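PDB 3IEG: DnaJ homolog subfamily C member 3 from Mus musculus, which acts in the unfolded protein response as a co-chaperone of HSPA8 that binds misfolded proteins and inhibits the eIF-2-alpha kinase GCN2. Local coordinates for residues R171-D176 against S195-Q200; K5-G10 against Y37-R42; D252-Y257 against C279-K284; L80-G85 against V115-M120; L128-G133 against T137-F142. One frame throughout, in Å; residues are numbered along the deposited sequence.

Contact 1. Residues R171-D176 against S195-Q200; sequences RKAISD and STLYYQ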
# COMPACT_ATOMS: atom_id res chain seq x y z
N ARG A 171 4.49 -5.95 3.76
CA ARG A 171 3.09 -5.69 3.46
C ARG A 171 2.54 -4.50 4.25
O ARG A 171 1.66 -3.80 3.77
CB ARG A 171 2.21 -6.92 3.69
CG ARG A 171 2.68 -8.16 2.96
CD ARG A 171 1.53 -9.06 2.55
NE ARG A 171 1.40 -9.12 1.09
CZ ARG A 171 2.03 -10.00 0.31
NH1 ARG A 171 2.86 -10.89 0.84
NH2 ARG A 171 1.85 -9.97 -0.99
N LYS A 172 3.06 -4.28 5.44
CA LYS A 172 2.65 -3.13 6.22
C LYS A 172 3.21 -1.87 5.59
O LYS A 172 2.52 -0.85 5.48
CB LYS A 172 3.06 -3.28 7.69
CG LYS A 172 2.22 -4.29 8.46
CD LYS A 172 2.52 -4.24 9.95
CE LYS A 172 1.60 -5.18 10.70
NZ LYS A 172 1.70 -4.99 12.19
N ALA A 173 4.45 -1.97 5.13
CA ALA A 173 5.12 -0.87 4.44
C ALA A 173 4.39 -0.47 3.16
O ALA A 173 4.14 0.71 2.95
CB ALA A 173 6.56 -1.23 4.16
N ILE A 174 4.03 -1.44 2.32
CA ILE A 174 3.26 -1.15 1.09
C ILE A 174 2.02 -0.33 1.43
O ILE A 174 1.69 0.64 0.74
CB ILE A 174 2.86 -2.43 0.26
CG1 ILE A 174 1.96 -3.39 1.07
CG2 ILE A 174 4.10 -3.21 -0.22
CD1 ILE A 174 0.39 -3.32 0.80
N SER A 175 1.35 -0.71 2.52
CA SER A 175 0.11 -0.06 2.91
C SER A 175 0.31 1.40 3.32
O SER A 175 -0.46 2.27 2.92
CB SER A 175 -0.53 -0.85 4.05
OG SER A 175 -1.48 -0.04 4.70
N ASP A 176 1.35 1.65 4.10
CA ASP A 176 1.69 3.01 4.48
C ASP A 176 2.10 3.86 3.30
O ASP A 176 1.77 5.03 3.23
CB ASP A 176 2.81 3.02 5.51
CG ASP A 176 2.30 2.97 6.94
OD1 ASP A 176 1.07 3.15 7.17
OD2 ASP A 176 3.15 2.76 7.83
N SER A 195 6.69 -1.24 -5.71
CA SER A 195 6.90 -2.18 -6.81
C SER A 195 8.04 -3.12 -6.48
O SER A 195 7.97 -4.33 -6.73
CB SER A 195 7.22 -1.43 -8.11
OG SER A 195 7.76 -2.31 -9.07
N THR A 196 9.08 -2.53 -5.92
CA THR A 196 10.23 -3.25 -5.38
C THR A 196 9.82 -4.24 -4.28
O THR A 196 10.28 -5.37 -4.25
CB THR A 196 11.29 -2.23 -4.90
OG1 THR A 196 12.20 -1.99 -5.98
CG2 THR A 196 12.07 -2.68 -3.66
N LEU A 197 8.94 -3.81 -3.39
CA LEU A 197 8.59 -4.63 -2.25
C LEU A 197 7.76 -5.83 -2.70
O LEU A 197 7.96 -6.96 -2.22
CB LEU A 197 7.88 -3.81 -1.17
CG LEU A 197 8.70 -2.78 -0.39
CD1 LEU A 197 7.79 -1.89 0.46
CD2 LEU A 197 9.76 -3.44 0.49
N TYR A 198 6.85 -5.59 -3.64
CA TYR A 198 6.12 -6.66 -4.27
C TYR A 198 7.09 -7.65 -4.92
O TYR A 198 6.91 -8.87 -4.80
CB TYR A 198 5.17 -6.12 -5.33
CG TYR A 198 3.84 -5.61 -4.83
CD1 TYR A 198 3.32 -4.42 -5.33
CD2 TYR A 198 3.09 -6.31 -3.87
CE1 TYR A 198 2.09 -3.94 -4.89
CE2 TYR A 198 1.86 -5.83 -3.42
CZ TYR A 198 1.37 -4.65 -3.94
OH TYR A 198 0.16 -4.15 -3.53
N TYR A 199 8.10 -7.12 -5.61
CA TYR A 199 9.08 -7.96 -6.29
C TYR A 199 9.72 -8.91 -5.31
O TYR A 199 9.63 -10.12 -5.48
CB TYR A 199 10.14 -7.11 -7.00
CG TYR A 199 11.04 -7.88 -7.94
CD1 TYR A 199 10.65 -8.15 -9.26
CD2 TYR A 199 12.29 -8.33 -7.53
CE1 TYR A 199 11.49 -8.84 -10.14
CE2 TYR A 199 13.13 -9.03 -8.40
CZ TYR A 199 12.73 -9.27 -9.70
OH TYR A 199 13.56 -9.96 -10.56
N GLN A 200 10.34 -8.36 -4.26
CA GLN A 200 10.96 -9.17 -3.21
C GLN A 200 9.97 -10.16 -2.63
O GLN A 200 10.34 -11.25 -2.23
CB GLN A 200 11.53 -8.28 -2.10
CG GLN A 200 12.96 -7.77 -2.35
CD GLN A 200 13.41 -6.69 -1.34
OE1 GLN A 200 12.60 -5.89 -0.84
NE2 GLN A 200 14.72 -6.66 -1.05
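Ile174, Leu197 and Tyr198 hold two antiparallel helices of neighbouring tetratricopeptide (TPR) repeats together, one segment in TPR 5 and the other in TPR 6. The short axes of 171-176 and 195-200 run at 160° and come within 9.9 Å of each other, and the backbones are nearest where Ile174 faces Leu197. No hydrogen bond crosses, so the join is made by hydrocarbon. Ile174 buries more surface here than any other residue: its CG2 branch lies against the root of the leucine, with Ile174 CG2 3.9 Å from Leu197 CB. Tyr198 starts out to one side of the contact, but its ring swings back along the edge of the interface and also touches Leu206 and Ser207 of helix 204-217. Arg171 turns aside to a salt bridge with Asp203. Ala173 touches Ile165 of helix 154-166, which places it between two helices. Leu197 answers Ile174 by extending past its methyl. Its CG stands beside the backbone N (chi1 -70°), and the second torsion then carries the tip out from the helix, where Leu197 CD1 sits 4.0 Å from Ile174 CG2. That one leucine methyl spans two successive residues of the facing helix, since Leu197 CD1 is also 4.0 Å from Ala173 CB.

Contact 2. Residues K5-G10 against Y37-R42; sequences KHLELG and YIAYYR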
# COMPACT_ATOMS: atom_id res chain seq x y z
N LYS A 5 -24.27 41.19 -3.83
CA LYS A 5 -25.45 40.38 -4.05
C LYS A 5 -25.06 38.90 -4.11
O LYS A 5 -25.79 38.04 -3.59
CB LYS A 5 -26.16 40.82 -5.34
CG LYS A 5 -27.68 40.80 -5.25
CD LYS A 5 -28.26 39.42 -5.62
CE LYS A 5 -29.55 39.11 -4.83
NZ LYS A 5 -30.57 40.21 -4.86
N HIS A 6 -23.92 38.60 -4.72
CA HIS A 6 -23.38 37.25 -4.73
C HIS A 6 -23.01 36.79 -3.32
O HIS A 6 -23.27 35.65 -2.94
CB HIS A 6 -22.17 37.14 -5.66
CG HIS A 6 -22.52 37.07 -7.11
ND1 HIS A 6 -23.33 36.09 -7.64
CD2 HIS A 6 -22.13 37.85 -8.16
CE1 HIS A 6 -23.45 36.27 -8.94
NE2 HIS A 6 -22.73 37.33 -9.28
N LEU A 7 -22.42 37.69 -2.55
CA LEU A 7 -22.01 37.38 -1.19
C LEU A 7 -23.20 37.01 -0.33
O LEU A 7 -23.18 36.00 0.37
CB LEU A 7 -21.24 38.54 -0.57
CG LEU A 7 -19.78 38.67 -1.00
CD1 LEU A 7 -19.21 40.01 -0.56
CD2 LEU A 7 -18.94 37.51 -0.47
N GLU A 8 -24.23 37.84 -0.40
CA GLU A 8 -25.45 37.67 0.39
C GLU A 8 -26.16 36.35 0.08
O GLU A 8 -26.50 35.59 1.00
CB GLU A 8 -26.37 38.89 0.18
CG GLU A 8 -27.72 38.85 0.89
CD GLU A 8 -27.63 38.48 2.38
OE1 GLU A 8 -26.60 38.78 3.04
OE2 GLU A 8 -28.62 37.89 2.87
N LEU A 9 -26.35 36.07 -1.21
CA LEU A 9 -26.95 34.82 -1.66
C LEU A 9 -26.19 33.59 -1.15
O LEU A 9 -26.79 32.67 -0.58
CB LEU A 9 -27.02 34.80 -3.19
CG LEU A 9 -28.37 34.53 -3.91
CD1 LEU A 9 -28.95 33.12 -3.63
CD2 LEU A 9 -29.40 35.63 -3.58
N GLY A 10 -24.87 33.59 -1.34
CA GLY A 10 -24.00 32.53 -0.86
C GLY A 10 -24.17 32.22 0.62
O GLY A 10 -24.19 31.05 1.01
N TYR A 37 -11.24 40.61 0.64
CA TYR A 37 -10.80 39.55 1.52
C TYR A 37 -11.89 38.60 2.02
O TYR A 37 -11.63 37.40 2.13
CB TYR A 37 -9.99 40.11 2.69
CG TYR A 37 -10.82 40.88 3.68
CD1 TYR A 37 -11.22 42.19 3.42
CD2 TYR A 37 -11.21 40.30 4.88
CE1 TYR A 37 -11.99 42.91 4.34
CE2 TYR A 37 -11.97 41.00 5.79
CZ TYR A 37 -12.36 42.30 5.52
OH TYR A 37 -13.12 42.97 6.44
N ILE A 38 -13.09 39.10 2.33
CA ILE A 38 -14.16 38.19 2.79
C ILE A 38 -14.61 37.23 1.72
O ILE A 38 -14.94 36.09 2.03
CB ILE A 38 -15.42 38.87 3.40
CG1 ILE A 38 -15.47 40.35 3.03
CG2 ILE A 38 -15.46 38.66 4.92
CD1 ILE A 38 -16.41 40.63 1.90
N ALA A 39 -14.63 37.67 0.46
CA ALA A 39 -15.02 36.80 -0.63
C ALA A 39 -14.19 35.52 -0.58
O ALA A 39 -14.75 34.43 -0.61
CB ALA A 39 -14.88 37.50 -1.96
N TYR A 40 -12.87 35.66 -0.46
CA TYR A 40 -11.99 34.50 -0.34
C TYR A 40 -12.26 33.73 0.94
O TYR A 40 -12.14 32.50 0.97
CB TYR A 40 -10.52 34.91 -0.39
CG TYR A 40 -10.03 35.37 -1.74
CD1 TYR A 40 -9.72 34.45 -2.74
CD2 TYR A 40 -9.86 36.72 -2.01
CE1 TYR A 40 -9.26 34.88 -4.00
CE2 TYR A 40 -9.42 37.16 -3.24
CZ TYR A 40 -9.12 36.24 -4.23
OH TYR A 40 -8.67 36.69 -5.46
N TYR A 41 -12.61 34.44 2.01
CA TYR A 41 -12.92 33.77 3.26
C TYR A 41 -14.21 32.94 3.11
O TYR A 41 -14.23 31.77 3.46
CB TYR A 41 -13.01 34.75 4.44
CG TYR A 41 -13.34 34.08 5.75
CD1 TYR A 41 -12.44 33.21 6.37
CD2 TYR A 41 -14.57 34.32 6.38
CE1 TYR A 41 -12.75 32.58 7.57
CE2 TYR A 41 -14.89 33.71 7.58
CZ TYR A 41 -13.98 32.84 8.18
OH TYR A 41 -14.30 32.23 9.38
N ARG A 42 -15.26 33.55 2.57
CA ARG A 42 -16.52 32.85 2.38
C ARG A 42 -16.34 31.59 1.55
O ARG A 42 -16.84 30.51 1.92
CB ARG A 42 -17.56 33.77 1.75
CG ARG A 42 -17.91 34.99 2.59
CD ARG A 42 -18.45 34.62 3.96
NE ARG A 42 -18.89 35.82 4.67
CZ ARG A 42 -18.96 35.91 6.00
NH1 ARG A 42 -18.61 34.89 6.77
NH2 ARG A 42 -19.38 37.04 6.54
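Leu7 and Ala39 mark the nearest backbone approach of two helices that run in roughly the same direction, their CA atoms 7.0 Å apart. The short axes of 5-10 and 37-42 make an angle of 28° and come no closer than 11.1 Å, a spacing wide enough for a side chain to fill. Like-directed helices at such a shallow angle are characteristic of successive TPR repeats; here 5-10 belongs to TPR 1 and 37-42 lies where TPR 2 begins. Leu7 does the bridging, and its two methyls divide the work. CG stands beside the backbone N (chi1 -78°), which aims the isopropyl fork at the facing helix. CD1 meets the tip of Ile38, with Leu7 CD1 and Ile38 CD1 3.8 Å apart and the two side chains crossing at about a right angle. Leu7 CD2 lies instead over the backbone, 4.0 Å from Ala39 CA, and touches the second methylene of the arginine, 4.1 Å from Arg42 CG. The arginine also touches Phe26 of helix 19-32. Ala39 leans on Val30 of that same helix, which therefore backs the contact. The first two repeats form the hydrophobic groove that binds misfolded proteins. With no hydrogen bond or salt bridge crossing between the segments, what they share directly is van der Waals packing round Leu7.

Contact 3. Residues D252-Y257 against C279-K284; sequences DATSKY and CHCFSK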
# COMPACT_ATOMS: atom_id res chain seq x y z
N ASP A 252 8.52 -28.34 -21.86
CA ASP A 252 8.76 -26.94 -22.22
C ASP A 252 8.52 -26.00 -21.04
O ASP A 252 9.23 -25.00 -20.89
CB ASP A 252 7.95 -26.51 -23.44
CG ASP A 252 8.46 -27.13 -24.74
OD1 ASP A 252 9.67 -27.42 -24.85
OD2 ASP A 252 7.63 -27.33 -25.65
N ALA A 253 7.53 -26.32 -20.22
CA ALA A 253 7.30 -25.58 -18.96
C ALA A 253 8.47 -25.70 -18.00
O ALA A 253 8.88 -24.73 -17.38
CB ALA A 253 6.00 -26.04 -18.29
N THR A 254 9.02 -26.91 -17.87
CA THR A 254 10.19 -27.11 -17.03
C THR A 254 11.30 -26.18 -17.50
O THR A 254 11.75 -25.31 -16.75
CB THR A 254 10.61 -28.56 -17.08
OG1 THR A 254 9.55 -29.35 -16.54
CG2 THR A 254 11.86 -28.79 -16.26
N SER A 255 11.67 -26.35 -18.76
CA SER A 255 12.58 -25.47 -19.47
C SER A 255 12.28 -23.99 -19.18
O SER A 255 13.19 -23.23 -18.85
CB SER A 255 12.49 -25.78 -20.97
OG SER A 255 13.09 -24.78 -21.76
N LYS A 256 11.02 -23.58 -19.31
CA LYS A 256 10.63 -22.21 -19.02
C LYS A 256 10.90 -21.77 -17.58
O LYS A 256 11.46 -20.70 -17.37
CB LYS A 256 9.17 -21.94 -19.38
CG LYS A 256 9.00 -21.26 -20.73
CD LYS A 256 9.44 -19.82 -20.74
CE LYS A 256 9.19 -19.23 -22.11
NZ LYS A 256 10.41 -19.14 -22.91
N TYR A 257 10.50 -22.57 -16.59
CA TYR A 257 10.79 -22.24 -15.20
C TYR A 257 12.29 -22.26 -14.89
O TYR A 257 12.76 -21.57 -13.98
CB TYR A 257 9.99 -23.10 -14.24
CG TYR A 257 8.65 -22.49 -13.89
CD1 TYR A 257 7.45 -23.08 -14.30
CD2 TYR A 257 8.58 -21.29 -13.18
CE1 TYR A 257 6.22 -22.50 -13.98
CE2 TYR A 257 7.35 -20.70 -12.87
CZ TYR A 257 6.18 -21.31 -13.27
OH TYR A 257 4.99 -20.72 -12.96
N CYS A 279 8.17 -29.41 -9.96
CA CYS A 279 7.66 -30.59 -9.27
C CYS A 279 6.33 -31.05 -9.88
O CYS A 279 6.13 -32.24 -10.11
CB CYS A 279 7.54 -30.30 -7.78
SG CYS A 279 6.31 -31.26 -6.90
N HIS A 280 5.46 -30.08 -10.16
CA HIS A 280 4.18 -30.33 -10.83
C HIS A 280 4.40 -30.87 -12.24
O HIS A 280 3.75 -31.84 -12.63
CB HIS A 280 3.35 -29.05 -10.87
CG HIS A 280 1.96 -29.24 -11.40
ND1 HIS A 280 0.99 -29.94 -10.72
CD2 HIS A 280 1.37 -28.80 -12.54
CE1 HIS A 280 -0.13 -29.93 -11.41
NE2 HIS A 280 0.07 -29.24 -12.52
N CYS A 281 5.31 -30.26 -12.99
CA CYS A 281 5.61 -30.69 -14.37
C CYS A 281 6.03 -32.14 -14.49
O CYS A 281 5.42 -32.89 -15.24
CB CYS A 281 6.65 -29.79 -15.01
SG CYS A 281 5.92 -28.31 -15.65
N PHE A 282 7.05 -32.53 -13.74
CA PHE A 282 7.50 -33.92 -13.76
C PHE A 282 6.40 -34.91 -13.34
O PHE A 282 6.21 -35.93 -13.99
CB PHE A 282 8.79 -34.09 -12.95
CG PHE A 282 10.04 -33.63 -13.69
CD1 PHE A 282 10.49 -34.31 -14.82
CD2 PHE A 282 10.76 -32.53 -13.24
CE1 PHE A 282 11.66 -33.90 -15.51
CE2 PHE A 282 11.93 -32.11 -13.91
CZ PHE A 282 12.37 -32.79 -15.05
N SER A 283 5.66 -34.58 -12.29
CA SER A 283 4.53 -35.41 -11.85
C SER A 283 3.52 -35.67 -12.96
O SER A 283 3.21 -36.82 -13.26
CB SER A 283 3.84 -34.77 -10.64
OG SER A 283 2.84 -35.62 -10.10
N LYS A 284 3.02 -34.61 -13.58
CA LYS A 284 1.99 -34.70 -14.62
C LYS A 284 2.50 -35.28 -15.94
O LYS A 284 1.72 -35.82 -16.73
CB LYS A 284 1.34 -33.33 -14.86
CG LYS A 284 0.45 -32.83 -13.74
CD LYS A 284 -0.84 -33.65 -13.59
CE LYS A 284 -1.77 -33.02 -12.54
NZ LYS A 284 -2.57 -34.01 -11.75
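Thr254 lays its hydroxyl end across Cys281 and reaches over the ring of Phe282, packing against two consecutive residues of the facing helix. Its OG1 lies close to Cys281 CB, at 3.3 Å, and over one face of the phenyl ring, while its methyl meets the rim, Thr254 CG2 being 4.1 Å from Phe282 CE2. The torsion separates the two branches: with chi1 at -63°, OG1 stands beside the backbone N and CG2 opposite that N. OG1 hydrogen-bonds back to Tyr250 O one turn earlier in its own helix, so the hydroxyl is satisfied locally and can turn its flank to carbon. Cys281 brings its sulfur to the neighbouring position, 3.5 Å between Cys281 SG and Ala253 CB, and the CA atoms of Thr254 and Cys281 are 6.4 Å apart. The two short axes run antiparallel at 165° and approach to 9.3 Å, close enough for small residues to fill the space between them. Segment 252-257 belongs to TPR 7 and 279-284 to TPR 8, so this is an inter-repeat joint of the superhelix. Phe282 also packs on Glu290, Ala291 and Ile294 of helix 288-301, and the disulfide Cys279-Cys295 ties that helix covalently to helix 268-284. Across the joint itself nothing is covalent or hydrogen-bonded: a cysteine sulfur, a methyl-bearing alcohol and a ring supply an interface that is apolar in effect, its one inward-facing hydroxyl settled by its own helix.

Contact 4. Residues L80-G85 against V115-M120; sequences LLLKQG and VKADEM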
# COMPACT_ATOMS: atom_id res chain seq x y z
N LEU A 80 -5.30 23.20 9.68
CA LEU A 80 -4.92 22.40 8.52
C LEU A 80 -3.45 22.08 8.56
O LEU A 80 -3.07 20.95 8.30
CB LEU A 80 -5.31 23.07 7.18
CG LEU A 80 -6.79 23.42 6.94
CD1 LEU A 80 -7.01 24.13 5.60
CD2 LEU A 80 -7.65 22.19 7.03
N LEU A 81 -2.63 23.07 8.91
CA LEU A 81 -1.17 22.88 9.06
C LEU A 81 -0.83 21.81 10.10
O LEU A 81 -0.01 20.94 9.84
CB LEU A 81 -0.46 24.19 9.41
CG LEU A 81 -0.51 25.32 8.37
CD1 LEU A 81 -0.19 26.69 8.97
CD2 LEU A 81 0.38 25.00 7.18
N LEU A 82 -1.46 21.87 11.27
CA LEU A 82 -1.25 20.83 12.27
C LEU A 82 -1.56 19.44 11.72
O LEU A 82 -0.81 18.50 11.95
CB LEU A 82 -2.07 21.11 13.52
CG LEU A 82 -2.05 20.11 14.68
CD1 LEU A 82 -0.63 19.80 15.16
CD2 LEU A 82 -2.87 20.66 15.81
N LYS A 83 -2.66 19.31 10.97
CA LYS A 83 -3.03 18.04 10.36
C LYS A 83 -2.00 17.59 9.31
O LYS A 83 -1.76 16.40 9.13
CB LYS A 83 -4.42 18.12 9.73
CG LYS A 83 -5.59 18.02 10.71
CD LYS A 83 -6.85 17.65 9.94
CE LYS A 83 -8.07 17.64 10.81
NZ LYS A 83 -9.25 17.26 9.96
N GLN A 84 -1.40 18.55 8.64
CA GLN A 84 -0.38 18.26 7.65
C GLN A 84 0.98 17.95 8.30
O GLN A 84 1.91 17.54 7.62
CB GLN A 84 -0.26 19.44 6.67
CG GLN A 84 -1.46 19.61 5.74
CD GLN A 84 -1.28 20.78 4.77
OE1 GLN A 84 -0.34 21.55 4.88
NE2 GLN A 84 -2.21 20.91 3.83
N GLY A 85 1.08 18.12 9.61
CA GLY A 85 2.33 17.91 10.34
C GLY A 85 3.36 19.01 10.13
O GLY A 85 4.54 18.83 10.42
N VAL A 115 -0.96 23.37 22.87
CA VAL A 115 -0.58 22.29 23.78
C VAL A 115 -0.31 21.06 22.93
O VAL A 115 0.74 20.43 23.06
CB VAL A 115 -1.64 21.99 24.86
CG1 VAL A 115 -1.30 20.70 25.62
CG2 VAL A 115 -1.77 23.17 25.82
N LYS A 116 -1.24 20.76 22.02
CA LYS A 116 -1.16 19.57 21.20
C LYS A 116 -0.02 19.58 20.17
O LYS A 116 0.59 18.54 19.93
CB LYS A 116 -2.48 19.31 20.50
CG LYS A 116 -2.70 17.85 20.19
CD LYS A 116 -3.91 17.66 19.31
CE LYS A 116 -5.22 17.91 20.07
NZ LYS A 116 -6.38 17.33 19.31
N ALA A 117 0.25 20.74 19.57
CA ALA A 117 1.35 20.88 18.61
C ALA A 117 2.67 20.57 19.28
O ALA A 117 3.52 19.85 18.74
CB ALA A 117 1.37 22.29 18.04
N ASP A 118 2.83 21.11 20.48
CA ASP A 118 4.01 20.92 21.27
C ASP A 118 4.22 19.46 21.69
O ASP A 118 5.36 19.00 21.78
CB ASP A 118 3.95 21.84 22.48
CG ASP A 118 5.27 21.94 23.16
OD1 ASP A 118 6.13 22.68 22.65
OD2 ASP A 118 5.46 21.24 24.18
N GLU A 119 3.13 18.74 21.97
CA GLU A 119 3.20 17.29 22.12
C GLU A 119 3.77 16.63 20.86
O GLU A 119 4.71 15.84 20.93
CB GLU A 119 1.82 16.73 22.33
CG GLU A 119 1.38 16.57 23.73
CD GLU A 119 -0.04 16.01 23.80
OE1 GLU A 119 -0.93 16.70 24.36
OE2 GLU A 119 -0.27 14.89 23.25
N MSE A 120 3.18 16.95 19.70
CA MSE A 120 3.61 16.42 18.41
C MSE A 120 5.06 16.75 18.11
O MSE A 120 5.80 15.92 17.57
CB MSE A 120 2.73 16.97 17.27
CG MSE A 120 1.26 16.71 17.48
SE MSE A 120 0.90 14.82 17.73
CE MSE A 120 0.84 14.42 15.86
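The 2.9 Å bond from Gln84 N to Leu80 O belongs to the last helical turn that presents Leu82 to Ala117 and Met120. That turn finishes helix 71-84 in a Schellman motif: Gly85 takes a positive phi of 75° and two bonds run back into the turn, among them Gly85 N to Leu82 O at 3.0 Å. The fold is a TPR array, and the contact joins TPR 3 to the long helix 104-132, which runs on into TPR 4. Leu82 alone carries the first segment's side. Its CG lies opposite the backbone N (chi1 177°), which carries the fork toward the other helix. Lys83 makes a backbone hydrogen bond with Trp152, and Leu87 of helix 87-98 touches both Leu82 and Met120. Met120, a selenomethionine in this crystal, also lies on Ile146 and Val149 of helix 136-149. The touching is all done by one methyl: Leu82 CD1 sits 4.1 Å from Ala117 CA, 4.3 Å from Ala117 CB and 4.3 Å from Met120 CG.

Contact 5. Residues L128-G133 against T137-F142; sequences LDAFDG and TAAITF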
# COMPACT_ATOMS: atom_id res chain seq x y z
N LEU A 128 12.19 10.67 15.13
CA LEU A 128 13.37 10.84 14.29
C LEU A 128 14.62 10.35 15.00
O LEU A 128 15.50 9.76 14.37
CB LEU A 128 13.58 12.30 13.91
CG LEU A 128 12.50 12.98 13.09
CD1 LEU A 128 12.97 14.37 12.66
CD2 LEU A 128 12.13 12.14 11.89
N ASP A 129 14.69 10.60 16.31
CA ASP A 129 15.82 10.16 17.11
C ASP A 129 15.92 8.64 17.15
O ASP A 129 17.00 8.10 16.96
CB ASP A 129 15.77 10.73 18.53
CG ASP A 129 16.83 10.11 19.45
OD1 ASP A 129 17.94 10.69 19.54
OD2 ASP A 129 16.56 9.05 20.06
N ALA A 130 14.80 7.97 17.38
CA ALA A 130 14.78 6.51 17.46
C ALA A 130 15.16 5.88 16.12
O ALA A 130 15.89 4.89 16.07
CB ALA A 130 13.43 6.01 17.94
N PHE A 131 14.68 6.48 15.04
CA PHE A 131 15.01 6.04 13.69
C PHE A 131 16.51 6.20 13.39
O PHE A 131 17.15 5.26 12.93
CB PHE A 131 14.15 6.77 12.65
CG PHE A 131 14.29 6.23 11.26
CD1 PHE A 131 13.51 5.17 10.83
CD2 PHE A 131 15.23 6.79 10.38
CE1 PHE A 131 13.66 4.65 9.53
CE2 PHE A 131 15.39 6.28 9.10
CZ PHE A 131 14.60 5.21 8.67
N ASP A 132 17.08 7.38 13.64
CA ASP A 132 18.51 7.58 13.45
C ASP A 132 19.34 6.59 14.27
O ASP A 132 20.45 6.24 13.89
CB ASP A 132 18.93 9.01 13.81
CG ASP A 132 18.55 10.02 12.73
OD1 ASP A 132 18.41 9.62 11.54
OD2 ASP A 132 18.38 11.21 13.07
N GLY A 133 18.79 6.15 15.40
CA GLY A 133 19.47 5.19 16.26
C GLY A 133 19.12 3.77 15.89
O GLY A 133 19.36 2.85 16.67
N THR A 137 11.36 -0.29 16.10
CA THR A 137 10.15 -0.52 16.90
C THR A 137 9.83 0.66 17.83
O THR A 137 8.66 0.99 18.02
CB THR A 137 10.20 -1.82 17.72
OG1 THR A 137 11.43 -1.87 18.45
CG2 THR A 137 10.11 -3.03 16.80
N ALA A 138 10.85 1.29 18.40
CA ALA A 138 10.61 2.49 19.19
C ALA A 138 10.04 3.58 18.29
O ALA A 138 9.05 4.21 18.65
CB ALA A 138 11.90 2.97 19.84
N ALA A 139 10.65 3.78 17.13
CA ALA A 139 10.17 4.74 16.15
C ALA A 139 8.69 4.53 15.79
O ALA A 139 7.91 5.50 15.82
CB ALA A 139 11.04 4.74 14.92
N ILE A 140 8.28 3.29 15.48
CA ILE A 140 6.88 3.07 15.08
C ILE A 140 5.93 3.56 16.17
O ILE A 140 4.93 4.24 15.87
CB ILE A 140 6.52 1.61 14.61
CG1 ILE A 140 6.18 0.67 15.78
CG2 ILE A 140 7.56 1.00 13.65
CD1 ILE A 140 4.70 0.27 15.85
N THR A 141 6.26 3.26 17.43
CA THR A 141 5.45 3.65 18.58
C THR A 141 5.15 5.14 18.53
O THR A 141 4.00 5.55 18.60
CB THR A 141 6.14 3.28 19.90
OG1 THR A 141 6.21 1.85 20.01
CG2 THR A 141 5.38 3.83 21.11
N PHE A 142 6.20 5.93 18.38
CA PHE A 142 6.08 7.37 18.33
C PHE A 142 5.32 7.81 17.09
O PHE A 142 4.46 8.69 17.17
CB PHE A 142 7.44 8.05 18.39
CG PHE A 142 8.22 7.76 19.64
CD1 PHE A 142 9.47 7.16 19.57
CD2 PHE A 142 7.72 8.10 20.89
CE1 PHE A 142 10.21 6.91 20.73
CE2 PHE A 142 8.46 7.84 22.06
CZ PHE A 142 9.70 7.25 21.97
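Phe142 leaves its helix toward Ala130: CG stands beside the backbone N (chi1 -61°), and from CB the ring reaches back across the gap. The leading edge of the ring makes the meeting. Phe142 CE1 lies 4.4 Å from Ala130 CB, which sits near the plane of the phenyl group, so the alanine methyl meets an edge and not a face. Elsewhere the phenylalanine touches Leu123, Gln126 and Ala127 on the same long helix. The methyl of Ala130 is shared more widely. Ala130 CB lies 3.7 Å from Ala139 N and 3.9 Å from Ala138 CB, with Ala139 CB a little farther off. This is the helix-turn-helix hairpin of TPR 4, in which 128-132 and 137-142 run antiparallel at 162° with their short axes only 7.9 Å apart. Such closeness is consistent with the alanines at the crossing: the CA atoms of Ala130 and Ala139 are 5.1 Å from each other. Ala139 CB repays the contact by packing against the opposite backbone, 4.0 Å from Phe131 N. Phe131 itself leads its ring away from the hairpin partner toward Leu159 and Cys163 of helix 154-166, and Ala139 touches Cys163 as well. Just ahead of the second helix, Asp135 accepts, through OD2, a hydrogen bond from Ala138 N, and within that helix Thr141 OG1 donates to Thr137 O over 3.3 Å.

All five contacts join helices of one elongated array, the TPR part of the protein without the J domain that mediates interaction with HSPA8, and they follow the chain in the order contact 2, 4, 5, 1, 3. Contact 2 lies near the amino-terminal end and contact 3 toward the other, their centres 72 Å apart on opposite sides of the chain's centre; contact 1 is close to that centre. Contacts 4 and 5 share helix 104-132, with centres 19 Å apart and nearest atoms about 7 Å apart. No two contacts touch. Packing is therefore local and repeated, while the groove for misfolded proteins belongs to the first two repeats, where contact 2 sits.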